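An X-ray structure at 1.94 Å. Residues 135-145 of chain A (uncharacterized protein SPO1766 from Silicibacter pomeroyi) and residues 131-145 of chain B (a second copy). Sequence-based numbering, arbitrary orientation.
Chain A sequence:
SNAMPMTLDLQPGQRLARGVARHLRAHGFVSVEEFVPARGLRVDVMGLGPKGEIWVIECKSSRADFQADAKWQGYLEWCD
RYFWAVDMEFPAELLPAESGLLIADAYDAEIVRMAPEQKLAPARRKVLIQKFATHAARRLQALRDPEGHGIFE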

ATOM      1  N   HIS A 135      -3.830   3.011   3.065  1.00 33.22           N
ATOM      2  CA  HIS A 135      -3.680   4.305   2.405  1.00 32.97           C
ATOM      3  C   HIS A 135      -3.151   4.097   0.995  1.00 32.06           C
ATOM      4  O   HIS A 135      -3.697   4.598  -0.007  1.00 30.93           O
ATOM      5  CB  HIS A 135      -2.718   5.161   3.258  1.00 33.23           C
ATOM      6  CG  HIS A 135      -2.397   6.505   2.695  1.00 33.85           C
ATOM      7  ND1 HIS A 135      -2.592   7.667   3.417  1.00 33.95           N
ATOM      8  CD2 HIS A 135      -1.811   6.882   1.529  1.00 33.16           C
ATOM      9  CE1 HIS A 135      -2.171   8.700   2.704  1.00 32.64           C
ATOM     10  NE2 HIS A 135      -1.692   8.252   1.556  1.00 30.46           N
ATOM     11  N   ALA A 136      -2.052   3.359   0.920  1.00 31.75           N
ATOM     12  CA  ALA A 136      -1.417   3.098  -0.349  1.00 30.24           C
ATOM     13  C   ALA A 136      -2.350   2.433  -1.342  1.00 29.49           C
ATOM     14  O   ALA A 136      -2.408   2.825  -2.523  1.00 30.73           O
ATOM     15  CB  ALA A 136      -0.205   2.235  -0.113  1.00 29.31           C
ATOM     16  N   ALA A 137      -3.035   1.384  -0.899  1.00 28.49           N
ATOM     17  CA  ALA A 137      -3.856   0.588  -1.802  1.00 27.28           C
ATOM     18  C   ALA A 137      -5.100   1.359  -2.273  1.00 28.08           C
ATOM     19  O   ALA A 137      -5.466   1.247  -3.434  1.00 26.06           O
ATOM     20  CB  ALA A 137      -4.212  -0.775  -1.207  1.00 28.12           C
ATOM     21  N   ARG A 138      -5.689   2.188  -1.409  1.00 29.15           N
ATOM     22  CA  ARG A 138      -6.814   3.034  -1.816  1.00 29.60           C
ATOM     23  C   ARG A 138      -6.401   3.988  -2.913  1.00 30.00           C
ATOM     24  O   ARG A 138      -7.068   4.092  -3.933  1.00 30.62           O
ATOM     25  CB  ARG A 138      -7.392   3.861  -0.651  1.00 29.23           C
ATOM     26  CG  ARG A 138      -8.435   3.148   0.111  1.00 34.62           C
ATOM     27  CD  ARG A 138      -9.093   4.062   1.202  1.00 38.89           C
ATOM     28  NE  ARG A 138     -10.030   3.234   1.971  1.00 47.15           N
ATOM     29  CZ  ARG A 138     -10.094   3.154   3.310  1.00 50.14           C
ATOM     30  NH1 ARG A 138      -9.305   3.902   4.098  1.00 50.63           N
ATOM     31  NH2 ARG A 138     -10.984   2.334   3.870  1.00 49.80           N
ATOM     32  N   ARG A 139      -5.311   4.742  -2.668  1.00 30.67           N
ATOM     33  CA  ARG A 139      -4.847   5.722  -3.645  1.00 30.83           C
ATOM     34  C   ARG A 139      -4.492   5.080  -4.959  1.00 29.56           C
ATOM     35  O   ARG A 139      -4.723   5.652  -6.006  1.00 29.65           O
ATOM     36  CB  ARG A 139      -3.605   6.479  -3.119  1.00 31.76           C
ATOM     37  CG  ARG A 139      -3.795   7.139  -1.797  1.00 36.83           C
ATOM     38  CD  ARG A 139      -4.653   8.310  -1.849  1.00 42.45           C
ATOM     39  NE  ARG A 139      -4.548   9.064  -0.589  1.00 48.18           N
ATOM     40  CZ  ARG A 139      -5.236   8.805   0.537  1.00 51.11           C
ATOM     41  NH1 ARG A 139      -6.094   7.782   0.617  1.00 52.60           N
ATOM     42  NH2 ARG A 139      -5.059   9.582   1.598  1.00 52.86           N
ATOM     43  N   LEU A 140      -3.845   3.928  -4.902  1.00 29.38           N
ATOM     44  CA  LEU A 140      -3.500   3.174  -6.103  1.00 28.94           C
ATOM     45  C   LEU A 140      -4.737   2.797  -6.908  1.00 29.34           C
ATOM     46  O   LEU A 140      -4.821   3.055  -8.124  1.00 30.12           O
ATOM     47  CB  LEU A 140      -2.737   1.930  -5.714  1.00 28.19           C
ATOM     48  CG  LEU A 140      -2.354   0.911  -6.789  1.00 28.63           C
ATOM     49  CD1 LEU A 140      -1.643   1.564  -7.945  1.00 28.56           C
ATOM     50  CD2 LEU A 140      -1.514  -0.163  -6.124  1.00 27.13           C
ATOM     51  N   GLN A 141      -5.730   2.219  -6.228  1.00 28.89           N
ATOM     52  CA  GLN A 141      -6.956   1.819  -6.914  1.00 27.63           C
ATOM     53  C   GLN A 141      -7.665   3.023  -7.573  1.00 28.06           C
ATOM     54  O   GLN A 141      -8.172   2.908  -8.670  1.00 28.10           O
ATOM     55  CB  GLN A 141      -7.889   1.014  -5.992  1.00 27.43           C
ATOM     56  CG  GLN A 141      -9.073   0.315  -6.727  1.00 25.72           C
ATOM     57  CD  GLN A 141     -10.312   1.194  -6.762  1.00 28.91           C
ATOM     58  OE1 GLN A 141     -10.296   2.312  -6.202  1.00 30.24           O
ATOM     59  NE2 GLN A 141     -11.380   0.726  -7.426  1.00 24.05           N
ATOM     60  N   ALA A 142      -7.681   4.158  -6.895  1.00 29.36           N
ATOM     61  CA  ALA A 142      -8.300   5.347  -7.408  1.00 30.23           C
ATOM     62  C   ALA A 142      -7.584   5.916  -8.664  1.00 32.15           C
ATOM     63  O   ALA A 142      -8.236   6.513  -9.530  1.00 33.40           O
ATOM     64  CB  ALA A 142      -8.398   6.375  -6.313  1.00 29.95           C
ATOM     65  N   LEU A 143      -6.266   5.770  -8.755  1.00 32.96           N
ATOM     66  CA  LEU A 143      -5.518   6.207  -9.938  1.00 34.03           C
ATOM     67  C   LEU A 143      -5.746   5.271 -11.084  1.00 35.42           C
ATOM     68  O   LEU A 143      -5.973   5.707 -12.207  1.00 35.86           O
ATOM     69  CB  LEU A 143      -4.014   6.306  -9.638  1.00 33.87           C
ATOM     70  CG  LEU A 143      -3.530   7.552  -8.936  1.00 35.13           C
ATOM     71  CD1 LEU A 143      -1.965   7.517  -8.817  1.00 32.30           C
ATOM     72  CD2 LEU A 143      -4.025   8.833  -9.649  1.00 35.34           C
ATOM     73  N   ARG A 144      -5.791   3.970 -10.797  1.00 36.64           N
ATOM     74  CA  ARG A 144      -6.055   2.967 -11.843  1.00 37.91           C
ATOM     75  C   ARG A 144      -7.474   2.881 -12.341  1.00 37.87           C
ATOM     76  O   ARG A 144      -7.710   2.456 -13.470  1.00 37.13           O
ATOM     77  CB  ARG A 144      -5.596   1.597 -11.366  1.00 38.46           C
ATOM     78  CG  ARG A 144      -4.182   1.630 -10.907  1.00 41.46           C
ATOM     79  CD  ARG A 144      -3.362   0.432 -11.277  1.00 47.70           C
ATOM     80  NE  ARG A 144      -3.975  -0.808 -10.887  1.00 52.73           N
ATOM     81  CZ  ARG A 144      -4.400  -1.763 -11.727  1.00 57.69           C
ATOM     82  NH1 ARG A 144      -4.959  -2.844 -11.225  1.00 57.08           N
ATOM     83  NH2 ARG A 144      -4.274  -1.670 -13.058  1.00 60.85           N
ATOM     84  N   ASP A 145      -8.430   3.310 -11.508  1.00 36.79           N
ATOM     85  CA  ASP A 145      -9.843   3.177 -11.806  1.00 35.37           C
ATOM     86  C   ASP A 145     -10.542   4.378 -11.162  1.00 35.29           C
ATOM     87  O   ASP A 145     -11.190   4.225 -10.157  1.00 33.42           O
ATOM     88  CB  ASP A 145     -10.341   1.846 -11.222  1.00 35.26           C
ATOM     89  CG  ASP A 145     -11.796   1.540 -11.519  1.00 34.73           C
ATOM     90  OD1 ASP A 145     -12.480   2.276 -12.288  1.00 36.25           O
ATOM     91  OD2 ASP A 145     -12.285   0.540 -10.941  1.00 29.26           O
TER
ATOM     92  N   LYS B 131       4.317  -7.182   2.815  1.00 35.63           N
ATOM     93  CA  LYS B 131       4.499  -7.389   1.380  1.00 34.77           C
ATOM     94  C   LYS B 131       3.444  -6.639   0.597  1.00 34.02           C
ATOM     95  O   LYS B 131       3.741  -6.055  -0.431  1.00 33.41           O
ATOM     96  CB  LYS B 131       4.443  -8.873   1.032  1.00 34.60           C
ATOM     97  CG  LYS B 131       5.721  -9.598   1.303  1.00 39.61           C
ATOM     98  CD  LYS B 131       5.602 -11.103   1.073  1.00 41.93           C
ATOM     99  CE  LYS B 131       6.800 -11.793   1.737  1.00 46.04           C
ATOM    100  NZ  LYS B 131       7.400 -12.827   0.828  1.00 46.57           N
ATOM    101  N   PHE B 132       2.211  -6.699   1.082  1.00 32.95           N
ATOM    102  CA  PHE B 132       1.098  -6.005   0.476  1.00 33.01           C
ATOM    103  C   PHE B 132       1.349  -4.488   0.467  1.00 33.38           C
ATOM    104  O   PHE B 132       1.227  -3.836  -0.587  1.00 33.16           O
ATOM    105  CB  PHE B 132      -0.155  -6.363   1.249  1.00 32.46           C
ATOM    106  CG  PHE B 132      -1.400  -5.725   0.747  1.00 31.79           C
ATOM    107  CD1 PHE B 132      -2.309  -6.459  -0.002  1.00 32.57           C
ATOM    108  CD2 PHE B 132      -1.718  -4.420   1.057  1.00 31.11           C
ATOM    109  CE1 PHE B 132      -3.489  -5.878  -0.436  1.00 30.91           C
ATOM    110  CE2 PHE B 132      -2.889  -3.838   0.628  1.00 32.46           C
ATOM    111  CZ  PHE B 132      -3.776  -4.549  -0.140  1.00 31.79           C
ATOM    112  N   ALA B 133       1.700  -3.956   1.637  1.00 33.33           N
ATOM    113  CA  ALA B 133       2.090  -2.521   1.806  1.00 33.63           C
ATOM    114  C   ALA B 133       3.151  -2.101   0.793  1.00 32.83           C
ATOM    115  O   ALA B 133       3.025  -1.113   0.066  1.00 31.42           O
ATOM    116  CB  ALA B 133       2.618  -2.278   3.219  1.00 32.72           C
ATOM    117  N   THR B 134       4.178  -2.905   0.719  1.00 32.85           N
ATOM    118  CA  THR B 134       5.264  -2.639  -0.179  1.00 33.64           C
ATOM    119  C   THR B 134       4.840  -2.645  -1.626  1.00 32.48           C
ATOM    120  O   THR B 134       5.244  -1.781  -2.387  1.00 31.61           O
ATOM    121  CB  THR B 134       6.379  -3.632   0.056  1.00 34.24           C
ATOM    122  OG1 THR B 134       6.797  -3.482   1.415  1.00 34.28           O
ATOM    123  CG2 THR B 134       7.539  -3.338  -0.875  1.00 36.35           C
ATOM    124  N   HIS B 135       4.008  -3.619  -1.991  1.00 33.22           N
ATOM    125  CA  HIS B 135       3.521  -3.764  -3.361  1.00 32.97           C
ATOM    126  C   HIS B 135       2.695  -2.545  -3.737  1.00 32.06           C
ATOM    127  O   HIS B 135       2.901  -1.891  -4.777  1.00 30.93           O
ATOM    128  CB  HIS B 135       2.689  -5.064  -3.429  1.00 33.23           C
ATOM    129  CG  HIS B 135       2.055  -5.342  -4.750  1.00 33.85           C
ATOM    130  ND1 HIS B 135       2.257  -6.530  -5.425  1.00 33.95           N
ATOM    131  CD2 HIS B 135       1.152  -4.643  -5.486  1.00 33.16           C
ATOM    132  CE1 HIS B 135       1.534  -6.532  -6.533  1.00 32.64           C
ATOM    133  NE2 HIS B 135       0.854  -5.401  -6.593  1.00 30.46           N
ATOM    134  N   ALA B 136       1.726  -2.248  -2.882  1.00 31.75           N
ATOM    135  CA  ALA B 136       0.840  -1.135  -3.120  1.00 30.24           C
ATOM    136  C   ALA B 136       1.582   0.178  -3.273  1.00 29.49           C
ATOM    137  O   ALA B 136       1.292   0.972  -4.187  1.00 30.73           O
ATOM    138  CB  ALA B 136      -0.144  -1.050  -1.982  1.00 29.31           C
ATOM    139  N   ALA B 137       2.495   0.452  -2.346  1.00 28.49           N
ATOM    140  CA  ALA B 137       3.171   1.743  -2.317  1.00 27.28           C
ATOM    141  C   ALA B 137       4.139   1.908  -3.500  1.00 28.08           C
ATOM    142  O   ALA B 137       4.220   2.993  -4.058  1.00 26.06           O
ATOM    143  CB  ALA B 137       3.850   2.008  -0.973  1.00 28.12           C
ATOM    144  N   ARG B 138       4.802   0.829  -3.923  1.00 29.15           N
ATOM    145  CA  ARG B 138       5.662   0.885  -5.109  1.00 29.60           C
ATOM    146  C   ARG B 138       4.862   1.247  -6.338  1.00 30.00           C
ATOM    147  O   ARG B 138       5.235   2.143  -7.083  1.00 30.62           O
ATOM    148  CB  ARG B 138       6.389  -0.447  -5.382  1.00 29.23           C
ATOM    149  CG  ARG B 138       7.676  -0.567  -4.672  1.00 34.62           C
ATOM    150  CD  ARG B 138       8.449  -1.871  -5.075  1.00 38.89           C
ATOM    151  NE  ARG B 138       9.653  -1.951  -4.238  1.00 47.15           N
ATOM    152  CZ  ARG B 138      10.056  -3.025  -3.539  1.00 50.14           C
ATOM    153  NH1 ARG B 138       9.389  -4.189  -3.591  1.00 50.63           N
ATOM    154  NH2 ARG B 138      11.163  -2.940  -2.799  1.00 49.80           N
ATOM    155  N   ARG B 139       3.772   0.494  -6.584  1.00 30.67           N
ATOM    156  CA  ARG B 139       2.948   0.735  -7.764  1.00 30.83           C
ATOM    157  C   ARG B 139       2.374   2.125  -7.773  1.00 29.56           C
ATOM    158  O   ARG B 139       2.256   2.737  -8.817  1.00 29.65           O
ATOM    159  CB  ARG B 139       1.782  -0.277  -7.839  1.00 31.76           C
ATOM    160  CG  ARG B 139       2.198  -1.707  -7.801  1.00 36.83           C
ATOM    161  CD  ARG B 139       2.844  -2.159  -9.021  1.00 42.45           C
ATOM    162  NE  ARG B 139       2.949  -3.627  -9.018  1.00 48.18           N
ATOM    163  CZ  ARG B 139       3.923  -4.340  -8.426  1.00 51.11           C
ATOM    164  NH1 ARG B 139       4.909  -3.751  -7.740  1.00 52.60           N
ATOM    165  NH2 ARG B 139       3.907  -5.664  -8.522  1.00 52.86           N
ATOM    166  N   LEU B 140       1.928   2.592  -6.619  1.00 29.38           N
ATOM    167  CA  LEU B 140       1.407   3.948  -6.481  1.00 28.94           C
ATOM    168  C   LEU B 140       2.447   4.995  -6.859  1.00 29.34           C
ATOM    169  O   LEU B 140       2.191   5.892  -7.685  1.00 30.12           O
ATOM    170  CB  LEU B 140       0.945   4.167  -5.060  1.00 28.19           C
ATOM    171  CG  LEU B 140       0.455   5.552  -4.630  1.00 28.63           C
ATOM    172  CD1 LEU B 140      -0.604   6.080  -5.562  1.00 28.56           C
ATOM    173  CD2 LEU B 140      -0.037   5.439  -3.199  1.00 27.13           C
ATOM    174  N   GLN B 141       3.647   4.866  -6.290  1.00 28.89           N
ATOM    175  CA  GLN B 141       4.709   5.823  -6.589  1.00 27.63           C
ATOM    176  C   GLN B 141       5.058   5.843  -8.094  1.00 28.06           C
ATOM    177  O   GLN B 141       5.290   6.896  -8.653  1.00 28.10           O
ATOM    178  CB  GLN B 141       5.944   5.602  -5.697  1.00 27.43           C
ATOM    179  CG  GLN B 141       6.996   6.751  -5.758  1.00 25.72           C
ATOM    180  CD  GLN B 141       8.052   6.492  -6.819  1.00 28.91           C
ATOM    181  OE1 GLN B 141       8.020   5.433  -7.483  1.00 30.24           O
ATOM    182  NE2 GLN B 141       8.978   7.444  -7.011  1.00 24.05           N
ATOM    183  N   ALA B 142       5.082   4.680  -8.723  1.00 29.36           N
ATOM    184  CA  ALA B 142       5.384   4.574 -10.122  1.00 30.23           C
ATOM    185  C   ALA B 142       4.307   5.230 -11.031  1.00 32.15           C
ATOM    186  O   ALA B 142       4.635   5.735 -12.112  1.00 33.40           O
ATOM    187  CB  ALA B 142       5.604   3.129 -10.479  1.00 29.95           C
ATOM    188  N   LEU B 143       3.041   5.199 -10.626  1.00 32.96           N
ATOM    189  CA  LEU B 143       1.971   5.858 -11.381  1.00 34.03           C
ATOM    190  C   LEU B 143       2.037   7.344 -11.206  1.00 35.42           C
ATOM    191  O   LEU B 143       1.917   8.090 -12.171  1.00 35.86           O
ATOM    192  CB  LEU B 143       0.589   5.344 -10.948  1.00 33.87           C
ATOM    193  CG  LEU B 143       0.124   4.034 -11.535  1.00 35.13           C
ATOM    194  CD1 LEU B 143      -1.342   3.733 -11.062  1.00 32.30           C
ATOM    195  CD2 LEU B 143       0.244   4.029 -13.078  1.00 35.34           C
ATOM    196  N   ARG B 144       2.333   7.792  -9.986  1.00 36.64           N
ATOM    197  CA  ARG B 144       2.469   9.233  -9.714  1.00 37.91           C
ATOM    198  C   ARG B 144       3.718   9.895 -10.234  1.00 37.87           C
ATOM    199  O   ARG B 144       3.725  11.099 -10.481  1.00 37.13           O
ATOM    200  CB  ARG B 144       2.337   9.488  -8.220  1.00 38.46           C
ATOM    201  CG  ARG B 144       1.091   8.887  -7.677  1.00 41.46           C
ATOM    202  CD  ARG B 144       0.380   9.712  -6.648  1.00 47.70           C
ATOM    203  NE  ARG B 144       1.237  10.121  -5.569  1.00 52.73           N
ATOM    204  CZ  ARG B 144       1.571  11.387  -5.278  1.00 57.69           C
ATOM    205  NH1 ARG B 144       2.381  11.611  -4.266  1.00 57.08           N
ATOM    206  NH2 ARG B 144       1.108  12.438  -5.970  1.00 60.85           N
ATOM    207  N   ASP B 145       4.781   9.104 -10.427  1.00 36.79           N
ATOM    208  CA  ASP B 145       6.081   9.621 -10.809  1.00 35.37           C
ATOM    209  C   ASP B 145       6.742   8.548 -11.678  1.00 35.29           C
ATOM    210  O   ASP B 145       7.633   7.875 -11.223  1.00 33.42           O
ATOM    211  CB  ASP B 145       6.888   9.899  -9.530  1.00 35.26           C
ATOM    212  CG  ASP B 145       8.253  10.512  -9.777  1.00 34.73           C
ATOM    213  OD1 ASP B 145       8.616  10.867 -10.936  1.00 36.25           O
ATOM    214  OD2 ASP B 145       9.004  10.620  -8.778  1.00 29.26           O
TER

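Two copies of the same helix pack side by side, their N-to-C directions 39° apart and their axes 8.0 Å apart at closest approach. The CA atoms of L140(A) and L140(B) come closest, at 5.0 Å, and a turn earlier alanines meet across an almost equally narrow gap. The CB of A136(A) meets the CB of A136(B) at 3.8 Å, and the CA of A136(A) lies 5.2 Å from the CA of A137(B), a spacing repeated between A137(A) and A136(B). These short side chains let the methyl reach main chain: CB of A136(A) lies 3.9 Å from N of A137(B), and CB of A136(B) lies 3.9 Å from N of A137(A).

One turn on, L140(A) and L140(B) are the bumps. With chi1 t and chi2 p, their side chains leave CA sideways but bend in, and L140(A) sits as a knob among A136(B), R139(B), L140(B) and L143(B). The hollow is lined partly by main chain: CD2 of L140(A) lies 3.6 Å from O of A136(B) and 3.7 Å from CB of R139(B). That carbonyl already accepts a hydrogen bond from N of L140(B), so the methyl packs against an oxygen whose bonding is provided for within its own helix. L140(B) fills the matching hollow on chain A, and the two knobs pass each other with their CB atoms 4.4 Å apart.

Toward the C-terminal ends the gap widens, the CA atoms of L143(A) and L143(B) standing 7.6 Å apart, and larger side chains span it. CD1 of L143(A) touches CD1 of L140(B) at 3.8 Å and CG of R144(B) at 3.5 Å, where the arginine contributes its aliphatic stem. R139(A) and R139(B) follow a related rule: their CB atoms face the partner, while the ends of the side chains lead away.

On chain B's earlier turn, CE2 of F132(B) reaches CB of A137(A) at 3.8 Å. No hydrogen bond crosses between the stretches; the contact, largely apolar side-chain packing with some main chain, buries 529 Å², both sides summed.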